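Local coordinates for alpha-2,3-sialyltransferase (Campylobacter jejuni, PDB 2P2V), which probably transfers sialic acid from CMP-sialic acid to acceptor sugars in an alpha-2,3 linkage, the modelled chain being the sialyltransferase-family part of a longer protein, at residues 74-79 with 258-264; 57-63 with 87-91; 224-228 with 238-242. The contacts are given in a common frame with arbitrary orientation. Residue numbers count along the deposited sequence, not the author numbering.

Interaction 1 (74-79 with 258-264); sequences LQQYHT and INDILLT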
loop_
_atom_site.group_PDB
_atom_site.type_symbol
_atom_site.label_atom_id
_atom_site.label_comp_id
_atom_site.label_asym_id
_atom_site.label_seq_id
_atom_site.Cartn_x
_atom_site.Cartn_y
_atom_site.Cartn_z
ATOM N N LEU A 74 -16.486 -0.950 -18.527
ATOM C CA LEU A 74 -17.483 0.037 -18.115
ATOM C C LEU A 74 -18.841 -0.210 -18.754
ATOM O O LEU A 74 -19.857 -0.178 -18.066
ATOM C CB LEU A 74 -16.976 1.470 -18.488
ATOM C CG LEU A 74 -17.897 2.642 -18.065
ATOM C CD1 LEU A 74 -17.678 3.054 -16.653
ATOM C CD2 LEU A 74 -17.494 3.837 -18.978
ATOM N N GLN A 75 -18.868 -0.374 -20.088
ATOM C CA GLN A 75 -20.131 -0.632 -20.784
ATOM C C GLN A 75 -20.710 -2.025 -20.412
ATOM O O GLN A 75 -21.915 -2.171 -20.181
ATOM C CB GLN A 75 -19.926 -0.520 -22.292
ATOM C CG GLN A 75 -19.524 0.913 -22.710
ATOM C CD GLN A 75 -18.019 1.203 -22.672
ATOM O OE1 GLN A 75 -17.225 0.466 -22.076
ATOM N NE2 GLN A 75 -17.617 2.321 -23.326
ATOM N N GLN A 76 -19.841 -3.023 -20.284
ATOM C CA GLN A 76 -20.381 -4.375 -20.034
ATOM C C GLN A 76 -20.965 -4.470 -18.629
ATOM O O GLN A 76 -21.955 -5.216 -18.385
ATOM C CB GLN A 76 -19.273 -5.415 -20.157
ATOM C CG GLN A 76 -18.676 -5.660 -21.516
ATOM C CD GLN A 76 -19.598 -6.327 -22.495
ATOM O OE1 GLN A 76 -20.826 -6.193 -22.440
ATOM N NE2 GLN A 76 -18.999 -7.100 -23.392
ATOM N N TYR A 77 -20.320 -3.809 -17.672
ATOM C CA TYR A 77 -20.850 -3.790 -16.276
ATOM C C TYR A 77 -22.272 -3.222 -16.248
ATOM O O TYR A 77 -23.167 -3.774 -15.675
ATOM C CB TYR A 77 -19.919 -2.953 -15.395
ATOM C CG TYR A 77 -20.308 -2.917 -13.931
ATOM C CD1 TYR A 77 -19.959 -3.975 -13.075
ATOM C CD2 TYR A 77 -21.042 -1.864 -13.406
ATOM C CE1 TYR A 77 -20.330 -3.943 -11.721
ATOM C CE2 TYR A 77 -21.410 -1.820 -12.029
ATOM C CZ TYR A 77 -21.013 -2.847 -11.217
ATOM O OH TYR A 77 -21.390 -2.737 -9.902
ATOM N N HIS A 78 -22.455 -2.074 -16.915
ATOM C CA HIS A 78 -23.760 -1.456 -17.033
ATOM C C HIS A 78 -24.741 -2.399 -17.786
ATOM O O HIS A 78 -25.894 -2.574 -17.372
ATOM C CB HIS A 78 -23.514 -0.142 -17.846
ATOM C CG HIS A 78 -24.779 0.501 -18.327
ATOM N ND1 HIS A 78 -25.816 0.824 -17.486
ATOM C CD2 HIS A 78 -25.155 0.899 -19.569
ATOM C CE1 HIS A 78 -26.806 1.338 -18.194
ATOM N NE2 HIS A 78 -26.421 1.397 -19.462
ATOM N N THR A 79 -24.277 -3.054 -18.834
ATOM C CA THR A 79 -25.146 -3.963 -19.621
ATOM C C THR A 79 -25.591 -5.101 -18.715
ATOM O O THR A 79 -26.768 -5.433 -18.666
ATOM C CB THR A 79 -24.438 -4.520 -20.866
ATOM O OG1 THR A 79 -24.058 -3.439 -21.747
ATOM C CG2 THR A 79 -25.383 -5.426 -21.661
ATOM N N ILE A 258 -32.344 -6.969 -24.602
ATOM C CA ILE A 258 -31.048 -6.351 -24.872
ATOM C C ILE A 258 -30.251 -7.283 -25.777
ATOM O O ILE A 258 -29.982 -8.456 -25.429
ATOM C CB ILE A 258 -30.256 -6.109 -23.545
ATOM C CG1 ILE A 258 -30.979 -5.085 -22.637
ATOM C CG2 ILE A 258 -28.836 -5.686 -23.851
ATOM C CD1 ILE A 258 -30.517 -5.088 -21.181
ATOM N N ASN A 259 -29.866 -6.773 -26.930
ATOM C CA ASN A 259 -29.152 -7.560 -27.911
ATOM C C ASN A 259 -27.915 -6.892 -28.430
ATOM O O ASN A 259 -27.314 -7.368 -29.392
ATOM C CB ASN A 259 -30.057 -7.888 -29.101
ATOM C CG ASN A 259 -30.523 -6.641 -29.876
ATOM O OD1 ASN A 259 -30.332 -5.485 -29.456
ATOM N ND2 ASN A 259 -31.166 -6.887 -31.017
ATOM N N ASP A 260 -27.541 -5.759 -27.839
ATOM C CA ASP A 260 -26.289 -5.067 -28.223
ATOM C C ASP A 260 -25.749 -4.524 -26.896
ATOM O O ASP A 260 -26.515 -4.405 -25.937
ATOM C CB ASP A 260 -26.601 -3.934 -29.199
ATOM C CG ASP A 260 -25.383 -3.435 -29.953
ATOM O OD1 ASP A 260 -24.267 -3.929 -29.705
ATOM O OD2 ASP A 260 -25.545 -2.497 -30.799
ATOM N N ILE A 261 -24.442 -4.283 -26.846
ATOM C CA ILE A 261 -23.783 -3.710 -25.665
ATOM C C ILE A 261 -24.365 -2.316 -25.448
ATOM O O ILE A 261 -24.545 -1.563 -26.422
ATOM C CB ILE A 261 -22.221 -3.680 -25.818
ATOM C CG1 ILE A 261 -21.526 -3.263 -24.523
ATOM C CG2 ILE A 261 -21.750 -2.770 -27.049
ATOM C CD1 ILE A 261 -19.982 -3.484 -24.597
ATOM N N LEU A 262 -24.716 -2.003 -24.202
ATOM C CA LEU A 262 -25.261 -0.667 -23.890
ATOM C C LEU A 262 -24.225 0.431 -23.900
ATOM O O LEU A 262 -23.070 0.260 -23.521
ATOM C CB LEU A 262 -25.973 -0.691 -22.542
ATOM C CG LEU A 262 -27.115 -1.710 -22.406
ATOM C CD1 LEU A 262 -27.893 -1.455 -21.143
ATOM C CD2 LEU A 262 -28.057 -1.746 -23.646
ATOM N N LEU A 263 -24.655 1.618 -24.316
ATOM C CA LEU A 263 -23.774 2.772 -24.332
ATOM C C LEU A 263 -23.974 3.491 -23.011
ATOM O O LEU A 263 -25.025 3.379 -22.401
ATOM C CB LEU A 263 -24.216 3.718 -25.472
ATOM C CG LEU A 263 -23.497 3.685 -26.837
ATOM C CD1 LEU A 263 -22.897 2.375 -27.291
ATOM C CD2 LEU A 263 -24.388 4.368 -27.934
ATOM N N THR A 264 -23.014 4.311 -22.602
ATOM C CA THR A 264 -23.170 5.027 -21.342
ATOM C C THR A 264 -23.414 6.506 -21.650
ATOM O O THR A 264 -22.924 7.000 -22.637
ATOM C CB THR A 264 -21.915 4.852 -20.477
ATOM O OG1 THR A 264 -20.777 5.259 -21.231
ATOM C CG2 THR A 264 -21.721 3.346 -20.152
HETATM O O HOH W 1 -27.421 2.819 -21.627
#

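Interaction 2 (57-63 with 87-91); sequences YYLGKKI and NEYEI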
loop_
_atom_site.group_PDB
_atom_site.type_symbol
_atom_site.label_atom_id
_atom_site.label_comp_id
_atom_site.label_asym_id
_atom_site.label_seq_id
_atom_site.Cartn_x
_atom_site.Cartn_y
_atom_site.Cartn_z
ATOM N N TYR A 57 -32.105 -18.602 -25.232
ATOM C CA TYR A 57 -31.365 -18.930 -24.043
ATOM C C TYR A 57 -30.664 -20.270 -24.200
ATOM O O TYR A 57 -31.067 -21.242 -23.547
ATOM C CB TYR A 57 -32.276 -18.952 -22.831
ATOM C CG TYR A 57 -32.731 -17.571 -22.397
ATOM C CD1 TYR A 57 -31.822 -16.661 -21.801
ATOM C CD2 TYR A 57 -34.057 -17.161 -22.581
ATOM C CE1 TYR A 57 -32.229 -15.405 -21.394
ATOM C CE2 TYR A 57 -34.477 -15.888 -22.189
ATOM C CZ TYR A 57 -33.553 -15.025 -21.590
ATOM O OH TYR A 57 -33.957 -13.794 -21.184
ATOM N N TYR A 58 -29.591 -20.301 -24.996
ATOM C CA TYR A 58 -28.879 -21.587 -25.270
ATOM C C TYR A 58 -28.361 -22.336 -24.052
ATOM O O TYR A 58 -28.182 -23.563 -24.105
ATOM C CB TYR A 58 -27.812 -21.446 -26.337
ATOM C CG TYR A 58 -28.382 -20.987 -27.667
ATOM C CD1 TYR A 58 -29.110 -21.884 -28.499
ATOM C CD2 TYR A 58 -28.217 -19.669 -28.106
ATOM C CE1 TYR A 58 -29.657 -21.452 -29.738
ATOM C CE2 TYR A 58 -28.747 -19.239 -29.343
ATOM C CZ TYR A 58 -29.465 -20.142 -30.148
ATOM O OH TYR A 58 -29.982 -19.703 -31.349
ATOM N N LEU A 59 -28.107 -21.625 -22.948
ATOM C CA LEU A 59 -27.705 -22.285 -21.709
ATOM C C LEU A 59 -28.558 -21.857 -20.508
ATOM O O LEU A 59 -28.150 -21.988 -19.361
ATOM C CB LEU A 59 -26.212 -22.058 -21.460
ATOM C CG LEU A 59 -25.296 -22.994 -22.242
ATOM C CD1 LEU A 59 -23.854 -22.621 -21.967
ATOM C CD2 LEU A 59 -25.550 -24.459 -21.806
ATOM N N GLY A 60 -29.768 -21.369 -20.778
ATOM C CA GLY A 60 -30.695 -21.000 -19.723
ATOM C C GLY A 60 -30.421 -19.571 -19.255
ATOM O O GLY A 60 -29.619 -18.847 -19.859
ATOM N N LYS A 61 -31.103 -19.186 -18.180
ATOM C CA LYS A 61 -31.133 -17.792 -17.726
ATOM C C LYS A 61 -30.207 -17.545 -16.544
ATOM O O LYS A 61 -29.921 -16.379 -16.217
ATOM C CB LYS A 61 -32.566 -17.410 -17.327
ATOM C CG LYS A 61 -33.586 -17.332 -18.476
ATOM C CD LYS A 61 -34.947 -16.833 -17.946
ATOM C CE LYS A 61 -34.894 -15.319 -17.610
ATOM N NZ LYS A 61 -36.071 -14.731 -16.852
ATOM N N LYS A 62 -29.787 -18.633 -15.867
ATOM C CA LYS A 62 -28.973 -18.551 -14.654
ATOM C C LYS A 62 -27.481 -18.682 -14.963
ATOM O O LYS A 62 -27.007 -19.757 -15.354
ATOM C CB LYS A 62 -29.419 -19.567 -13.598
ATOM C CG LYS A 62 -30.951 -19.561 -13.443
ATOM C CD LYS A 62 -31.403 -20.171 -12.141
ATOM C CE LYS A 62 -32.882 -19.886 -11.941
ATOM N NZ LYS A 62 -33.486 -20.627 -10.763
ATOM N N ILE A 63 -26.772 -17.541 -14.892
ATOM C CA ILE A 63 -25.327 -17.506 -15.065
ATOM C C ILE A 63 -24.598 -17.392 -13.710
ATOM O O ILE A 63 -24.882 -16.481 -12.893
ATOM C CB ILE A 63 -24.888 -16.368 -16.080
ATOM C CG1 ILE A 63 -25.570 -16.547 -17.434
ATOM C CG2 ILE A 63 -23.391 -16.470 -16.260
ATOM C CD1 ILE A 63 -25.565 -15.267 -18.333
ATOM N N ASN A 87 -34.710 -8.551 -15.728
ATOM C CA ASN A 87 -34.926 -9.999 -15.563
ATOM C C ASN A 87 -34.573 -10.865 -16.827
ATOM O O ASN A 87 -35.204 -11.905 -17.075
ATOM C CB ASN A 87 -36.385 -10.279 -15.067
ATOM C CG ASN A 87 -36.723 -9.582 -13.742
ATOM O OD1 ASN A 87 -36.027 -9.732 -12.737
ATOM N ND2 ASN A 87 -37.828 -8.840 -13.732
ATOM N N GLU A 88 -33.601 -10.436 -17.639
ATOM C CA GLU A 88 -33.195 -11.211 -18.791
ATOM C C GLU A 88 -32.286 -12.346 -18.362
ATOM O O GLU A 88 -32.387 -13.444 -18.885
ATOM C CB GLU A 88 -32.553 -10.344 -19.864
ATOM C CG GLU A 88 -33.553 -9.312 -20.327
ATOM C CD GLU A 88 -33.200 -8.541 -21.570
ATOM O OE1 GLU A 88 -32.373 -8.947 -22.385
ATOM O OE2 GLU A 88 -33.846 -7.501 -21.759
ATOM N N TYR A 89 -31.421 -12.086 -17.384
ATOM C CA TYR A 89 -30.615 -13.143 -16.784
ATOM C C TYR A 89 -30.474 -12.904 -15.316
ATOM O O TYR A 89 -30.651 -11.778 -14.827
ATOM C CB TYR A 89 -29.218 -13.180 -17.392
ATOM C CG TYR A 89 -29.115 -13.470 -18.877
ATOM C CD1 TYR A 89 -28.812 -14.744 -19.333
ATOM C CD2 TYR A 89 -29.220 -12.444 -19.827
ATOM C CE1 TYR A 89 -28.664 -15.023 -20.688
ATOM C CE2 TYR A 89 -29.100 -12.699 -21.150
ATOM C CZ TYR A 89 -28.779 -13.985 -21.597
ATOM O OH TYR A 89 -28.618 -14.206 -22.959
ATOM N N GLU A 90 -30.096 -13.977 -14.625
ATOM C CA GLU A 90 -29.677 -13.920 -13.259
ATOM C C GLU A 90 -28.167 -14.138 -13.332
ATOM O O GLU A 90 -27.688 -15.138 -13.911
ATOM C CB GLU A 90 -30.321 -15.081 -12.517
ATOM C CG GLU A 90 -30.054 -15.105 -11.050
ATOM C CD GLU A 90 -30.652 -16.346 -10.455
ATOM O OE1 GLU A 90 -31.912 -16.444 -10.480
ATOM O OE2 GLU A 90 -29.855 -17.229 -10.031
ATOM N N ILE A 91 -27.418 -13.199 -12.764
ATOM C CA ILE A 91 -25.943 -13.217 -12.851
ATOM C C ILE A 91 -25.441 -13.106 -11.443
ATOM O O ILE A 91 -25.694 -12.071 -10.753
ATOM C CB ILE A 91 -25.443 -12.052 -13.699
ATOM C CG1 ILE A 91 -25.955 -12.213 -15.130
ATOM C CG2 ILE A 91 -23.875 -11.997 -13.658
ATOM C CD1 ILE A 91 -25.729 -11.004 -16.061
HETATM O O HOH W 2 -27.600 -17.282 -11.525
#

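Interaction 3 (224-228 with 238-242); sequences NIYAL and FPLSI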
loop_
_atom_site.group_PDB
_atom_site.type_symbol
_atom_site.label_atom_id
_atom_site.label_comp_id
_atom_site.label_asym_id
_atom_site.label_seq_id
_atom_site.Cartn_x
_atom_site.Cartn_y
_atom_site.Cartn_z
ATOM N N ASN A 224 -11.172 -32.742 -15.574
ATOM C CA ASN A 224 -11.585 -33.319 -16.831
ATOM C C ASN A 224 -12.237 -32.272 -17.683
ATOM O O ASN A 224 -12.980 -31.462 -17.162
ATOM C CB ASN A 224 -12.546 -34.498 -16.531
ATOM C CG ASN A 224 -11.783 -35.710 -15.975
ATOM O OD1 ASN A 224 -11.982 -36.134 -14.818
ATOM N ND2 ASN A 224 -10.835 -36.203 -16.772
ATOM N N ILE A 225 -11.925 -32.282 -18.971
ATOM C CA ILE A 225 -12.460 -31.359 -19.918
ATOM C C ILE A 225 -13.126 -32.086 -21.087
ATOM O O ILE A 225 -12.465 -32.796 -21.860
ATOM C CB ILE A 225 -11.370 -30.367 -20.466
ATOM C CG1 ILE A 225 -10.564 -29.724 -19.302
ATOM C CG2 ILE A 225 -12.025 -29.380 -21.402
ATOM C CD1 ILE A 225 -9.360 -28.844 -19.727
ATOM N N TYR A 226 -14.432 -31.862 -21.216
ATOM C CA TYR A 226 -15.221 -32.403 -22.309
ATOM C C TYR A 226 -15.746 -31.367 -23.269
ATOM O O TYR A 226 -15.888 -30.193 -22.903
ATOM C CB TYR A 226 -16.409 -33.120 -21.704
ATOM C CG TYR A 226 -15.969 -34.282 -20.849
ATOM C CD1 TYR A 226 -15.542 -35.487 -21.448
ATOM C CD2 TYR A 226 -15.937 -34.180 -19.478
ATOM C CE1 TYR A 226 -15.113 -36.559 -20.675
ATOM C CE2 TYR A 226 -15.521 -35.241 -18.690
ATOM C CZ TYR A 226 -15.113 -36.430 -19.300
ATOM O OH TYR A 226 -14.688 -37.476 -18.498
ATOM N N ALA A 227 -16.061 -31.815 -24.481
ATOM C CA ALA A 227 -16.831 -31.036 -25.449
ATOM C C ALA A 227 -18.327 -31.360 -25.369
ATOM O O ALA A 227 -18.711 -32.438 -24.885
ATOM C CB ALA A 227 -16.306 -31.273 -26.862
ATOM N N LEU A 228 -19.168 -30.439 -25.872
ATOM C CA LEU A 228 -20.624 -30.640 -25.912
ATOM C C LEU A 228 -21.190 -30.552 -27.346
ATOM O O LEU A 228 -22.339 -30.926 -27.583
ATOM C CB LEU A 228 -21.331 -29.590 -25.021
ATOM C CG LEU A 228 -21.145 -29.563 -23.511
ATOM C CD1 LEU A 228 -21.822 -28.299 -22.946
ATOM C CD2 LEU A 228 -21.732 -30.798 -22.831
ATOM N N PHE A 238 -10.819 -32.485 -27.664
ATOM C CA PHE A 238 -11.332 -32.957 -26.392
ATOM C C PHE A 238 -12.477 -33.893 -26.669
ATOM O O PHE A 238 -13.214 -33.676 -27.656
ATOM C CB PHE A 238 -11.772 -31.759 -25.531
ATOM C CG PHE A 238 -10.633 -30.855 -25.232
ATOM C CD1 PHE A 238 -10.311 -29.816 -26.103
ATOM C CD2 PHE A 238 -9.787 -31.129 -24.174
ATOM C CE1 PHE A 238 -9.201 -29.029 -25.861
ATOM C CE2 PHE A 238 -8.684 -30.326 -23.926
ATOM C CZ PHE A 238 -8.394 -29.298 -24.795
ATOM N N PRO A 239 -12.615 -34.944 -25.832
ATOM C CA PRO A 239 -13.709 -35.909 -25.978
ATOM C C PRO A 239 -15.062 -35.251 -25.771
ATOM O O PRO A 239 -15.251 -34.504 -24.779
ATOM C CB PRO A 239 -13.472 -36.879 -24.811
ATOM C CG PRO A 239 -12.620 -36.096 -23.829
ATOM C CD PRO A 239 -11.737 -35.293 -24.707
ATOM N N LEU A 240 -16.007 -35.543 -26.672
ATOM C CA LEU A 240 -17.408 -35.276 -26.375
ATOM C C LEU A 240 -17.815 -35.974 -25.097
ATOM O O LEU A 240 -17.462 -37.145 -24.831
ATOM C CB LEU A 240 -18.351 -35.685 -27.517
ATOM C CG LEU A 240 -18.243 -35.012 -28.878
ATOM C CD1 LEU A 240 -19.124 -35.790 -29.864
ATOM C CD2 LEU A 240 -18.639 -33.516 -28.828
ATOM N N SER A 241 -18.557 -35.245 -24.286
ATOM C CA SER A 241 -19.206 -35.762 -23.107
ATOM C C SER A 241 -20.189 -36.885 -23.534
ATOM O O SER A 241 -20.814 -36.811 -24.616
ATOM C CB SER A 241 -20.001 -34.614 -22.476
ATOM O OG SER A 241 -20.228 -34.900 -21.123
ATOM N N ILE A 242 -20.356 -37.876 -22.679
ATOM C CA ILE A 242 -21.285 -38.991 -22.990
ATOM C C ILE A 242 -22.756 -38.565 -23.084
ATOM O O ILE A 242 -23.234 -37.767 -22.265
ATOM C CB ILE A 242 -21.118 -40.152 -22.005
ATOM C CG1 ILE A 242 -19.814 -40.914 -22.321
ATOM C CG2 ILE A 242 -22.330 -41.136 -22.083
ATOM C CD1 ILE A 242 -19.389 -41.927 -21.210
#

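Interaction 1 (74-79 with 258-264)
An extended loop that packs against a helix can combine apolar packing with one well-placed hydroxyl, as happens here where 258-264 packs against helix 73-85 of the parallel alpha/beta sialyltransferase domain. Thr79 adopts the m rotamer, which turns OG1 back to donate to Gln75 O one helical turn earlier (2.9 Å), while Thr79 OG1 accepts from Leu262 N at 2.9 Å, the one direct hydrogen bond between the two segments. Ile261, t at both chi1 and chi2, stretches its CD1 across to Gln75 CB (3.8 Å) and Gln76 CD (3.6 Å). Gln76 is folded m, m; its OE1 hydrogen-bonds Tyr52 OH, and its side chain lies about 4 Å from the bound fluorinated CMP-sialic acid analogue at the nearest atoms, so Ile261 packs against a residue of the ligand pocket. His78 in the t rotamer lays CD2 3.5 Å from Leu262 CB, with its ND1 hydrogen-bonded to Tyr139 OH of the second subunit. The helix is thus shared between a loop contact, the ligand pocket and a subunit interface. On the imidazole's other nitrogen, a bridging water lies 2.8 Å from His78 NE2 and donates to Leu263 O at 2.6 Å.

Interaction 2 (57-63 with 87-91)
Two parallel backbones run side by side where strands 62-68 and 90-96 begin, neighbouring strands of a beta-alpha-beta unit whose connecting helix is 73-85. Glu90 hydrogen-bonds both residues flanking Lys62: its N donates to Lys61 O (2.9 Å) and its O accepts from Ile63 N (2.8 Å), the parallel pattern, setting Lys62 beside Glu90 and Ile63 beside Ile91. Before the first strand, a type I turn from Tyr57 to Gly60 reverses the chain; Gly60 has a positive phi at which a CB would clash with the preceding carbonyl. The Tyr57 ring lies against Tyr89, just before the second strand, its edge toward the face of Tyr89 in a T-shaped stack (ring centroids 5.2 Å apart, planes at 76°). Ile63 CD1 approaches Tyr89 CD1 at 3.4 Å. Asn87 is the C-prime residue of the Schellman motif ending the helix, and the carbonyls around it are taken up by side chains of 57-63: Lys61 NZ donates to Asn87 O at 3.0 Å, and Tyr57 OH to Glu88 O at 2.8 Å.

Interaction 3 (224-228 with 238-242)
Phe238 opens the second segment by directing its CB toward the strand, and its CD2 rests 4.0 Å from Ile225 CG2. Pro239 follows, placing CG 3.8 Å from Tyr226 CD1, while its carbonyl O accepts from Ala227 N at 2.8 Å and also lies 3.2 Å from Tyr226 CA in a CA-H...O contact. Strand 224-227 is the outermost of this chain's parallel sheet at this end, paired on one side with strand 165-169, and the returning loop supplies backbone partners to its other side without becoming a regular strand: a single bridge forms, between Ala227 and Leu240, and the touching parts run 62° apart. Leu240 CA is 4.4 Å from Ala227 CA at that bridge; although its CA-to-CB bond points away, the side chain curls back so that CD2 reaches Ala227 CB at 3.8 Å. Ser241 N then donates to Ala227 O at 2.9 Å, nearly straight at 174°, and Ser241 CB packs 4.2 Å from Leu228 CD2, with Tyr167 alongside the serine.

Overall arrangement
The three contacts illustrate how loops and strands complete one alpha/beta domain. Interactions 1 and 2 are neighbours, their centres about 16 Å apart, and touch through a probable hydrogen bond from Ile258 N to Glu88 OE1; helix 73-85, which carries 74-79, connects the two strands of interaction 2, and along the chain their segments alternate. Interaction 3 involves one of the outermost strands of that sheet, 224-227, about 23 Å from interaction 2 between centres. It lies about 32 Å from interaction 1, centre to centre, across the chain's middle, though its sequence falls between that contact's two segments. The chain after strand 224-227 first flanks the sheet's edge and later packs on helix 73-85, whose Gln76 touches the ligand.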